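PDB 6OHB: guanine deaminase from Escherichia coli, which catalyses the zinc-dependent hydrolytic deamination of guanine to xanthine and ammonia, the guanine-degrading step of purine metabolism. Local coordinates for residues A296-Y304 and T339-L347; S14-I22 and K369-F380. All blocks are in the same frame, centred on the assembly; numbering follows the deposited sequence.

Interaction 1: A296-Y304 and T339-L347; sequences AFCPTSNLY and TLNEAYKVL
Pro299 brings helix 299-304 against helix 339-347, the axes passing 8.9 Å apart at 56°, with the CA atoms of Pro299 and Ala343 5.2 Å from each other. The proline ring is a knob in a hole of Thr339, Glu342, Ala343 and Val346, its CG 3.3 Å from Thr339 O. Phe297, its CG anti to the backbone N (chi1 -178°), swings its ring off the strand onto the same helix: Val346 CG1 and Leu347 CD1 meet its edge, and Phe297 CE2 touches Ala343 CB at 3.7 Å. Leu303 and Val346 run side by side but head opposite ways, Leu303 CD1 3.8 Å from Val346 CG2. One water joins Thr300 OG1 to Thr339 OG1, a hydroxyl also bonded to Asn335 O. Bent at chi2 (-65°), Glu342 passes Thr300 and turns its carboxylate to Lys345, whose NZ meets Glu342 OE2 at 2.6 Å from above the carboxylate plane; Lys345 of the second subunit pairs with OE2 too. Were this glutamate an alanine, both lysines would probably lose this anionic mate and a gap open beside Thr300 OG1. The contact thus grades from an apolar core beside a barrel strand to charges shared across the dimer interface.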
loop_
_atom_site.group_PDB
_atom_site.type_symbol
_atom_site.label_atom_id
_atom_site.label_comp_id
_atom_site.label_asym_id
_atom_site.label_seq_id
_atom_site.Cartn_x
_atom_site.Cartn_y
_atom_site.Cartn_z
ATOM N N ALA A 296 -14.212 -5.206 -13.848
ATOM C CA ALA A 296 -13.305 -5.564 -12.758
ATOM C C ALA A 296 -12.331 -4.411 -12.528
ATOM O O ALA A 296 -11.403 -4.208 -13.316
ATOM C CB ALA A 296 -12.554 -6.857 -13.069
ATOM N N PHE A 297 -12.538 -3.686 -11.430
ATOM C CA PHE A 297 -11.704 -2.559 -11.021
ATOM C C PHE A 297 -10.462 -3.095 -10.315
ATOM O O PHE A 297 -10.572 -3.773 -9.288
ATOM C CB PHE A 297 -12.541 -1.642 -10.120
ATOM C CG PHE A 297 -11.839 -0.394 -9.633
ATOM C CD1 PHE A 297 -10.666 0.064 -10.209
ATOM C CD2 PHE A 297 -12.386 0.327 -8.577
ATOM C CE1 PHE A 297 -10.047 1.215 -9.736
ATOM C CE2 PHE A 297 -11.776 1.468 -8.102
ATOM C CZ PHE A 297 -10.605 1.915 -8.677
ATOM N N CYS A 298 -9.277 -2.790 -10.860
ATOM C CA CYS A 298 -8.002 -3.246 -10.299
ATOM C C CYS A 298 -7.072 -2.056 -10.104
ATOM O O CYS A 298 -6.224 -1.774 -10.969
ATOM C CB CYS A 298 -7.321 -4.269 -11.215
ATOM S SG CYS A 298 -8.372 -5.466 -12.055
ATOM N N PRO A 299 -7.159 -1.370 -8.957
ATOM C CA PRO A 299 -6.368 -0.135 -8.807
ATOM C C PRO A 299 -4.864 -0.362 -8.722
ATOM O O PRO A 299 -4.087 0.458 -9.240
ATOM C CB PRO A 299 -6.927 0.486 -7.521
ATOM C CG PRO A 299 -7.538 -0.663 -6.777
ATOM C CD PRO A 299 -8.090 -1.576 -7.835
ATOM N N THR A 300 -4.423 -1.456 -8.096
ATOM C CA THR A 300 -2.998 -1.643 -7.832
ATOM C C THR A 300 -2.196 -1.772 -9.124
ATOM O O THR A 300 -1.201 -1.064 -9.324
ATOM C CB THR A 300 -2.791 -2.872 -6.942
ATOM O OG1 THR A 300 -3.484 -2.687 -5.706
ATOM C CG2 THR A 300 -1.310 -3.082 -6.650
ATOM N N SER A 301 -2.612 -2.678 -10.012
ATOM C CA SER A 301 -1.922 -2.814 -11.287
ATOM C C SER A 301 -2.113 -1.580 -12.165
ATOM O O SER A 301 -1.199 -1.207 -12.909
ATOM C CB SER A 301 -2.382 -4.080 -12.014
ATOM O OG SER A 301 -3.529 -3.831 -12.802
ATOM N N ASN A 302 -3.273 -0.917 -12.079
ATOM C CA ASN A 302 -3.450 0.328 -12.825
ATOM C C ASN A 302 -2.394 1.356 -12.430
ATOM O O ASN A 302 -1.901 2.112 -13.277
ATOM C CB ASN A 302 -4.848 0.910 -12.601
ATOM C CG ASN A 302 -5.954 0.073 -13.229
ATOM O OD1 ASN A 302 -5.704 -0.880 -13.971
ATOM N ND2 ASN A 302 -7.192 0.434 -12.928
ATOM N N LEU A 303 -2.032 1.398 -11.147
ATOM C CA LEU A 303 -1.044 2.376 -10.707
ATOM C C LEU A 303 0.383 1.931 -11.026
ATOM O O LEU A 303 1.196 2.743 -11.486
ATOM C CB LEU A 303 -1.204 2.647 -9.213
ATOM C CG LEU A 303 -2.392 3.520 -8.810
ATOM C CD1 LEU A 303 -2.453 3.680 -7.299
ATOM C CD2 LEU A 303 -2.310 4.874 -9.492
ATOM N N TYR A 304 0.710 0.652 -10.800
ATOM C CA TYR A 304 2.072 0.183 -11.063
ATOM C C TYR A 304 2.455 0.342 -12.531
ATOM O O TYR A 304 3.610 0.651 -12.847
ATOM C CB TYR A 304 2.229 -1.283 -10.651
ATOM C CG TYR A 304 2.554 -1.513 -9.190
ATOM C CD1 TYR A 304 3.679 -0.942 -8.602
ATOM C CD2 TYR A 304 1.746 -2.323 -8.402
ATOM C CE1 TYR A 304 3.977 -1.160 -7.263
ATOM C CE2 TYR A 304 2.037 -2.550 -7.067
ATOM C CZ TYR A 304 3.147 -1.968 -6.502
ATOM O OH TYR A 304 3.418 -2.205 -5.172
ATOM N N THR A 339 -6.239 -3.828 -1.596
ATOM C CA THR A 339 -6.808 -3.441 -2.889
ATOM C C THR A 339 -7.763 -2.264 -2.738
ATOM O O THR A 339 -7.742 -1.323 -3.542
ATOM C CB THR A 339 -7.521 -4.627 -3.541
ATOM O OG1 THR A 339 -6.603 -5.715 -3.686
ATOM C CG2 THR A 339 -8.053 -4.243 -4.913
ATOM N N LEU A 340 -8.608 -2.297 -1.708
ATOM C CA LEU A 340 -9.526 -1.188 -1.484
ATOM C C LEU A 340 -8.777 0.059 -1.036
ATOM O O LEU A 340 -9.185 1.176 -1.361
ATOM C CB LEU A 340 -10.583 -1.581 -0.457
ATOM C CG LEU A 340 -11.524 -2.720 -0.854
ATOM C CD1 LEU A 340 -12.267 -3.228 0.377
ATOM C CD2 LEU A 340 -12.499 -2.271 -1.938
ATOM N N ASN A 341 -7.684 -0.106 -0.292
ATOM C CA ASN A 341 -6.826 1.039 0.016
ATOM C C ASN A 341 -6.321 1.715 -1.262
ATOM O O ASN A 341 -6.355 2.954 -1.390
ATOM C CB ASN A 341 -5.653 0.582 0.881
ATOM C CG ASN A 341 -5.024 1.718 1.658
ATOM O OD1 ASN A 341 -5.716 2.604 2.160
ATOM N ND2 ASN A 341 -3.699 1.700 1.760
ATOM N N GLU A 342 -5.873 0.913 -2.233
ATOM C CA GLU A 342 -5.391 1.493 -3.486
ATOM C C GLU A 342 -6.529 2.139 -4.270
ATOM O O GLU A 342 -6.346 3.201 -4.884
ATOM C CB GLU A 342 -4.696 0.431 -4.338
ATOM C CG GLU A 342 -3.482 -0.197 -3.676
ATOM C CD GLU A 342 -2.352 0.792 -3.462
ATOM O OE1 GLU A 342 -2.050 1.561 -4.399
ATOM O OE2 GLU A 342 -1.765 0.796 -2.357
ATOM N N ALA A 343 -7.711 1.518 -4.250
ATOM C CA ALA A 343 -8.876 2.124 -4.885
ATOM C C ALA A 343 -9.197 3.470 -4.255
ATOM O O ALA A 343 -9.541 4.429 -4.956
ATOM C CB ALA A 343 -10.079 1.189 -4.787
ATOM N N TYR A 344 -9.099 3.552 -2.927
ATOM C CA TYR A 344 -9.331 4.813 -2.237
ATOM C C TYR A 344 -8.351 5.888 -2.702
ATOM O O TYR A 344 -8.743 7.041 -2.918
ATOM C CB TYR A 344 -9.237 4.597 -0.725
ATOM C CG TYR A 344 -9.518 5.838 0.087
ATOM C CD1 TYR A 344 -8.502 6.745 0.391
ATOM C CD2 TYR A 344 -10.801 6.112 0.545
ATOM C CE1 TYR A 344 -8.760 7.893 1.130
ATOM C CE2 TYR A 344 -11.069 7.252 1.286
ATOM C CZ TYR A 344 -10.048 8.139 1.573
ATOM O OH TYR A 344 -10.317 9.272 2.310
ATOM N N LYS A 345 -7.070 5.536 -2.863
ATOM C CA LYS A 345 -6.118 6.546 -3.349
ATOM C C LYS A 345 -6.428 6.970 -4.787
ATOM O O LYS A 345 -6.389 8.164 -5.111
ATOM C CB LYS A 345 -4.676 6.048 -3.233
ATOM C CG LYS A 345 -4.202 5.870 -1.799
ATOM C CD LYS A 345 -2.831 5.229 -1.762
ATOM C CE LYS A 345 -2.764 4.112 -0.745
ATOM N NZ LYS A 345 -1.771 3.088 -1.160
ATOM N N VAL A 346 -6.741 6.008 -5.659
ATOM C CA VAL A 346 -7.078 6.336 -7.045
ATOM C C VAL A 346 -8.266 7.296 -7.096
ATOM O O VAL A 346 -8.257 8.312 -7.819
ATOM C CB VAL A 346 -7.364 5.033 -7.822
ATOM C CG1 VAL A 346 -8.246 5.296 -9.032
ATOM C CG2 VAL A 346 -6.062 4.343 -8.221
ATOM N N LEU A 347 -9.289 7.023 -6.285
ATOM C CA LEU A 347 -10.485 7.851 -6.321
ATOM C C LEU A 347 -10.244 9.214 -5.681
ATOM O O LEU A 347 -10.794 10.222 -6.139
ATOM C CB LEU A 347 -11.638 7.102 -5.661
ATOM C CG LEU A 347 -11.907 5.893 -6.559
ATOM C CD1 LEU A 347 -12.719 4.815 -5.857
ATOM C CD2 LEU A 347 -12.565 6.342 -7.867
HETATM O O HOH W 1 -4.488 -5.148 -5.270
#

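Interaction 2: S14-I22 and K369-F380; sequences SFIDVTRTI and KSLGLDDLIGNF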
loop_
_atom_site.group_PDB
_atom_site.type_symbol
_atom_site.label_atom_id
_atom_site.label_comp_id
_atom_site.label_asym_id
_atom_site.label_seq_id
_atom_site.Cartn_x
_atom_site.Cartn_y
_atom_site.Cartn_z
ATOM N N SER A 14 -19.121 -10.932 16.466
ATOM C CA SER A 14 -19.606 -9.709 15.849
ATOM C C SER A 14 -19.649 -9.910 14.340
ATOM O O SER A 14 -18.722 -10.476 13.768
ATOM C CB SER A 14 -18.699 -8.539 16.213
ATOM O OG SER A 14 -19.119 -7.938 17.420
ATOM N N PHE A 15 -20.728 -9.467 13.699
ATOM C CA PHE A 15 -20.958 -9.724 12.282
ATOM C C PHE A 15 -21.270 -8.418 11.576
ATOM O O PHE A 15 -21.884 -7.514 12.153
ATOM C CB PHE A 15 -22.142 -10.686 12.047
ATOM C CG PHE A 15 -21.912 -12.083 12.535
ATOM C CD1 PHE A 15 -22.098 -12.411 13.872
ATOM C CD2 PHE A 15 -21.509 -13.068 11.657
ATOM C CE1 PHE A 15 -21.877 -13.699 14.314
ATOM C CE2 PHE A 15 -21.287 -14.355 12.093
ATOM C CZ PHE A 15 -21.469 -14.673 13.418
ATOM N N ILE A 16 -20.874 -8.334 10.309
ATOM C CA ILE A 16 -21.300 -7.215 9.472
ATOM C C ILE A 16 -21.506 -7.706 8.046
ATOM O O ILE A 16 -20.679 -8.453 7.514
ATOM C CB ILE A 16 -20.294 -6.047 9.533
ATOM C CG1 ILE A 16 -20.640 -4.969 8.506
ATOM C CG2 ILE A 16 -18.876 -6.547 9.348
ATOM C CD1 ILE A 16 -20.059 -3.613 8.848
ATOM N N ASP A 17 -22.626 -7.313 7.437
ATOM C CA ASP A 17 -22.888 -7.644 6.040
ATOM C C ASP A 17 -23.837 -6.606 5.449
ATOM O O ASP A 17 -24.382 -5.760 6.161
ATOM C CB ASP A 17 -23.436 -9.078 5.883
ATOM C CG ASP A 17 -24.807 -9.286 6.546
ATOM O OD1 ASP A 17 -25.190 -8.524 7.466
ATOM O OD2 ASP A 17 -25.509 -10.240 6.145
ATOM N N VAL A 18 -23.992 -6.645 4.127
ATOM C CA VAL A 18 -24.947 -5.794 3.420
ATOM C C VAL A 18 -26.110 -6.676 2.987
ATOM O O VAL A 18 -25.909 -7.668 2.275
ATOM C CB VAL A 18 -24.303 -5.099 2.211
ATOM C CG1 VAL A 18 -25.315 -4.195 1.517
ATOM C CG2 VAL A 18 -23.055 -4.319 2.632
ATOM N N THR A 19 -27.329 -6.316 3.398
ATOM C CA THR A 19 -28.447 -7.251 3.289
ATOM C C THR A 19 -29.111 -7.271 1.918
ATOM O O THR A 19 -29.957 -8.138 1.681
ATOM C CB THR A 19 -29.500 -6.957 4.363
ATOM O OG1 THR A 19 -30.000 -5.620 4.215
ATOM C CG2 THR A 19 -28.886 -7.125 5.748
ATOM N N ARG A 20 -28.747 -6.371 1.009
ATOM C CA ARG A 20 -29.334 -6.392 -0.323
ATOM C C ARG A 20 -28.465 -5.565 -1.258
ATOM O O ARG A 20 -27.693 -4.708 -0.821
ATOM C CB ARG A 20 -30.769 -5.854 -0.324
ATOM C CG ARG A 20 -30.839 -4.358 -0.109
ATOM C CD ARG A 20 -32.261 -3.843 -0.007
ATOM N NE ARG A 20 -32.262 -2.385 -0.048
ATOM C CZ ARG A 20 -32.109 -1.612 1.023
ATOM N NH1 ARG A 20 -31.954 -2.160 2.223
ATOM N NH2 ARG A 20 -32.110 -0.291 0.896
ATOM N N THR A 21 -28.598 -5.839 -2.552
ATOM C CA THR A 21 -27.908 -5.049 -3.556
ATOM C C THR A 21 -28.617 -3.715 -3.744
ATOM O O THR A 21 -29.838 -3.610 -3.621
ATOM C CB THR A 21 -27.831 -5.795 -4.892
ATOM O OG1 THR A 21 -29.151 -6.116 -5.345
ATOM C CG2 THR A 21 -27.035 -7.086 -4.743
ATOM N N ILE A 22 -27.829 -2.685 -4.025
ATOM C CA ILE A 22 -28.359 -1.344 -4.250
ATOM C C ILE A 22 -27.922 -0.915 -5.647
ATOM O O ILE A 22 -27.241 -1.677 -6.342
ATOM C CB ILE A 22 -27.873 -0.375 -3.155
ATOM C CG1 ILE A 22 -26.400 -0.633 -2.823
ATOM C CG2 ILE A 22 -28.704 -0.554 -1.881
ATOM C CD1 ILE A 22 -25.402 0.018 -3.779
ATOM N N LYS A 369 -22.319 -9.598 -6.922
ATOM C CA LYS A 369 -23.286 -9.095 -7.892
ATOM C C LYS A 369 -22.650 -8.883 -9.261
ATOM O O LYS A 369 -23.254 -9.216 -10.288
ATOM C CB LYS A 369 -23.894 -7.791 -7.380
ATOM C CG LYS A 369 -24.726 -7.048 -8.400
ATOM C CD LYS A 369 -26.121 -7.601 -8.472
ATOM C CE LYS A 369 -27.042 -6.617 -9.174
ATOM N NZ LYS A 369 -26.756 -5.215 -8.744
ATOM N N SER A 370 -21.434 -8.322 -9.299
ATOM C CA SER A 370 -20.759 -8.146 -10.583
ATOM C C SER A 370 -20.483 -9.487 -11.250
ATOM O O SER A 370 -20.479 -9.578 -12.483
ATOM C CB SER A 370 -19.457 -7.358 -10.407
ATOM O OG SER A 370 -18.378 -8.213 -10.061
ATOM N N LEU A 371 -20.274 -10.538 -10.461
ATOM C CA LEU A 371 -20.090 -11.879 -10.999
ATOM C C LEU A 371 -21.406 -12.627 -11.184
ATOM O O LEU A 371 -21.386 -13.782 -11.620
ATOM C CB LEU A 371 -19.153 -12.684 -10.094
ATOM C CG LEU A 371 -17.739 -12.100 -9.974
ATOM C CD1 LEU A 371 -16.808 -13.053 -9.237
ATOM C CD2 LEU A 371 -17.180 -11.741 -11.351
ATOM N N GLY A 372 -22.538 -12.009 -10.845
ATOM C CA GLY A 372 -23.823 -12.682 -10.939
ATOM C C GLY A 372 -24.012 -13.815 -9.953
ATOM O O GLY A 372 -24.714 -14.785 -10.261
ATOM N N LEU A 373 -23.401 -13.722 -8.772
ATOM C CA LEU A 373 -23.501 -14.761 -7.754
ATOM C C LEU A 373 -24.102 -14.249 -6.455
ATOM O O LEU A 373 -24.034 -14.949 -5.439
ATOM C CB LEU A 373 -22.127 -15.375 -7.471
ATOM C CG LEU A 373 -21.376 -16.083 -8.597
ATOM C CD1 LEU A 373 -19.954 -16.404 -8.151
ATOM C CD2 LEU A 373 -22.111 -17.350 -9.010
ATOM N N ASP A 374 -24.669 -13.038 -6.452
ATOM C CA ASP A 374 -25.215 -12.448 -5.234
ATOM C C ASP A 374 -26.410 -13.220 -4.682
ATOM O O ASP A 374 -26.803 -12.977 -3.534
ATOM C CB ASP A 374 -25.609 -10.990 -5.480
ATOM C CG ASP A 374 -26.563 -10.832 -6.646
ATOM O OD1 ASP A 374 -26.174 -11.197 -7.780
ATOM O OD2 ASP A 374 -27.696 -10.342 -6.426
ATOM N N ASP A 375 -27.008 -14.125 -5.459
ATOM C CA ASP A 375 -28.043 -14.989 -4.906
ATOM C C ASP A 375 -27.469 -16.167 -4.133
ATOM O O ASP A 375 -28.210 -16.820 -3.390
ATOM C CB ASP A 375 -28.953 -15.520 -6.020
ATOM C CG ASP A 375 -29.781 -14.432 -6.674
ATOM O OD1 ASP A 375 -30.057 -14.545 -7.887
ATOM O OD2 ASP A 375 -30.161 -13.467 -5.975
ATOM N N LEU A 376 -26.171 -16.434 -4.269
ATOM C CA LEU A 376 -25.524 -17.564 -3.616
ATOM C C LEU A 376 -24.595 -17.172 -2.478
ATOM O O LEU A 376 -24.508 -17.911 -1.496
ATOM C CB LEU A 376 -24.732 -18.390 -4.639
ATOM C CG LEU A 376 -25.515 -18.779 -5.896
ATOM C CD1 LEU A 376 -24.697 -19.706 -6.778
ATOM C CD2 LEU A 376 -26.848 -19.424 -5.522
ATOM N N ILE A 377 -23.905 -16.037 -2.582
ATOM C CA ILE A 377 -22.917 -15.598 -1.607
ATOM C C ILE A 377 -23.083 -14.098 -1.388
ATOM O O ILE A 377 -23.878 -13.434 -2.059
ATOM C CB ILE A 377 -21.472 -15.910 -2.058
ATOM C CG1 ILE A 377 -21.155 -15.176 -3.365
ATOM C CG2 ILE A 377 -21.258 -17.410 -2.216
ATOM C CD1 ILE A 377 -19.682 -15.257 -3.784
ATOM N N GLY A 378 -22.317 -13.554 -0.446
ATOM C CA GLY A 378 -22.175 -12.119 -0.288
ATOM C C GLY A 378 -22.694 -11.563 1.018
ATOM O O GLY A 378 -22.321 -10.439 1.386
ATOM N N ASN A 379 -23.559 -12.285 1.722
ATOM C CA ASN A 379 -24.025 -11.840 3.030
ATOM C C ASN A 379 -24.494 -13.064 3.812
ATOM O O ASN A 379 -24.293 -14.208 3.392
ATOM C CB ASN A 379 -25.107 -10.762 2.895
ATOM C CG ASN A 379 -26.217 -11.149 1.930
ATOM O OD1 ASN A 379 -26.483 -12.330 1.705
ATOM N ND2 ASN A 379 -26.868 -10.147 1.352
ATOM N N PHE A 380 -25.100 -12.819 4.973
ATOM C CA PHE A 380 -25.504 -13.881 5.884
ATOM C C PHE A 380 -27.006 -14.152 5.833
ATOM O O PHE A 380 -27.599 -14.545 6.843
ATOM C CB PHE A 380 -25.062 -13.545 7.309
ATOM C CG PHE A 380 -23.573 -13.421 7.464
ATOM C CD1 PHE A 380 -22.754 -14.537 7.364
ATOM C CD2 PHE A 380 -22.988 -12.187 7.692
ATOM C CE1 PHE A 380 -21.380 -14.424 7.503
ATOM C CE2 PHE A 380 -21.618 -12.065 7.826
ATOM C CZ PHE A 380 -20.814 -13.182 7.731
HETATM O O HOH W 2 -21.931 -8.078 2.518
#
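Phe15 and Phe380 meet as a T-shaped pair: the edge of Phe15 points at a face of Phe380, centroids 5.4 Å apart and planes at 86°, with Phe15 CD2 above the rim of the other ring. The edge of Phe380 in turn faces the backbone, its CE2 3.7 Å from Ile16 O. Asp17 has its CG between the backbone N and the carbonyl carbon (chi1 64°), which brings the carboxylate across to the loop. There Asp17 OD2 accepts from Phe380 N at 2.9 Å on its anti side, while Arg33 makes a salt bridge to the same oxygen. Asn379 ND2 donates to Val18 O at 2.8 Å, in the carbonyl plane and its own amide plane, and its OD1 takes a bond from Lys384. A water accepts from Val18 N and donates to Gly378 O. The Thr21 side chain stands across the bent chain of Lys369, its CG2 3.9 Å from Lys369 CD. Strand 14-18 lies between strands 32-35 and 73-84, and side-chain and water-mediated bonds, rather than strand pairing, fasten the loop after helix 365-370 to it, away from the zinc site; OD2, gripped by an N-H and an arginine, probably stays ionised.

In the fold
Interaction 2 brings together segments whose closest ends are 347 residues apart, joining strand 14-18 near the N-terminus to the loop that follows helix 365-370; interaction 1 falls wholly within the intervening chain, between segments whose closest ends are 35 residues apart. Their centres lie 22 Å apart and their nearest atoms about 6 Å, without touching. Both reach the connected strand system that includes the barrel of this amidohydrolase: interaction 1 at the end of strand 294-297, interaction 2 through strand 14-18, which runs parallel to strand 73-84. The first sits on the dimer side, with the side chain of Thr300 about 11 Å from the zinc ion; the second ties the N-terminal part to a loop far along the chain.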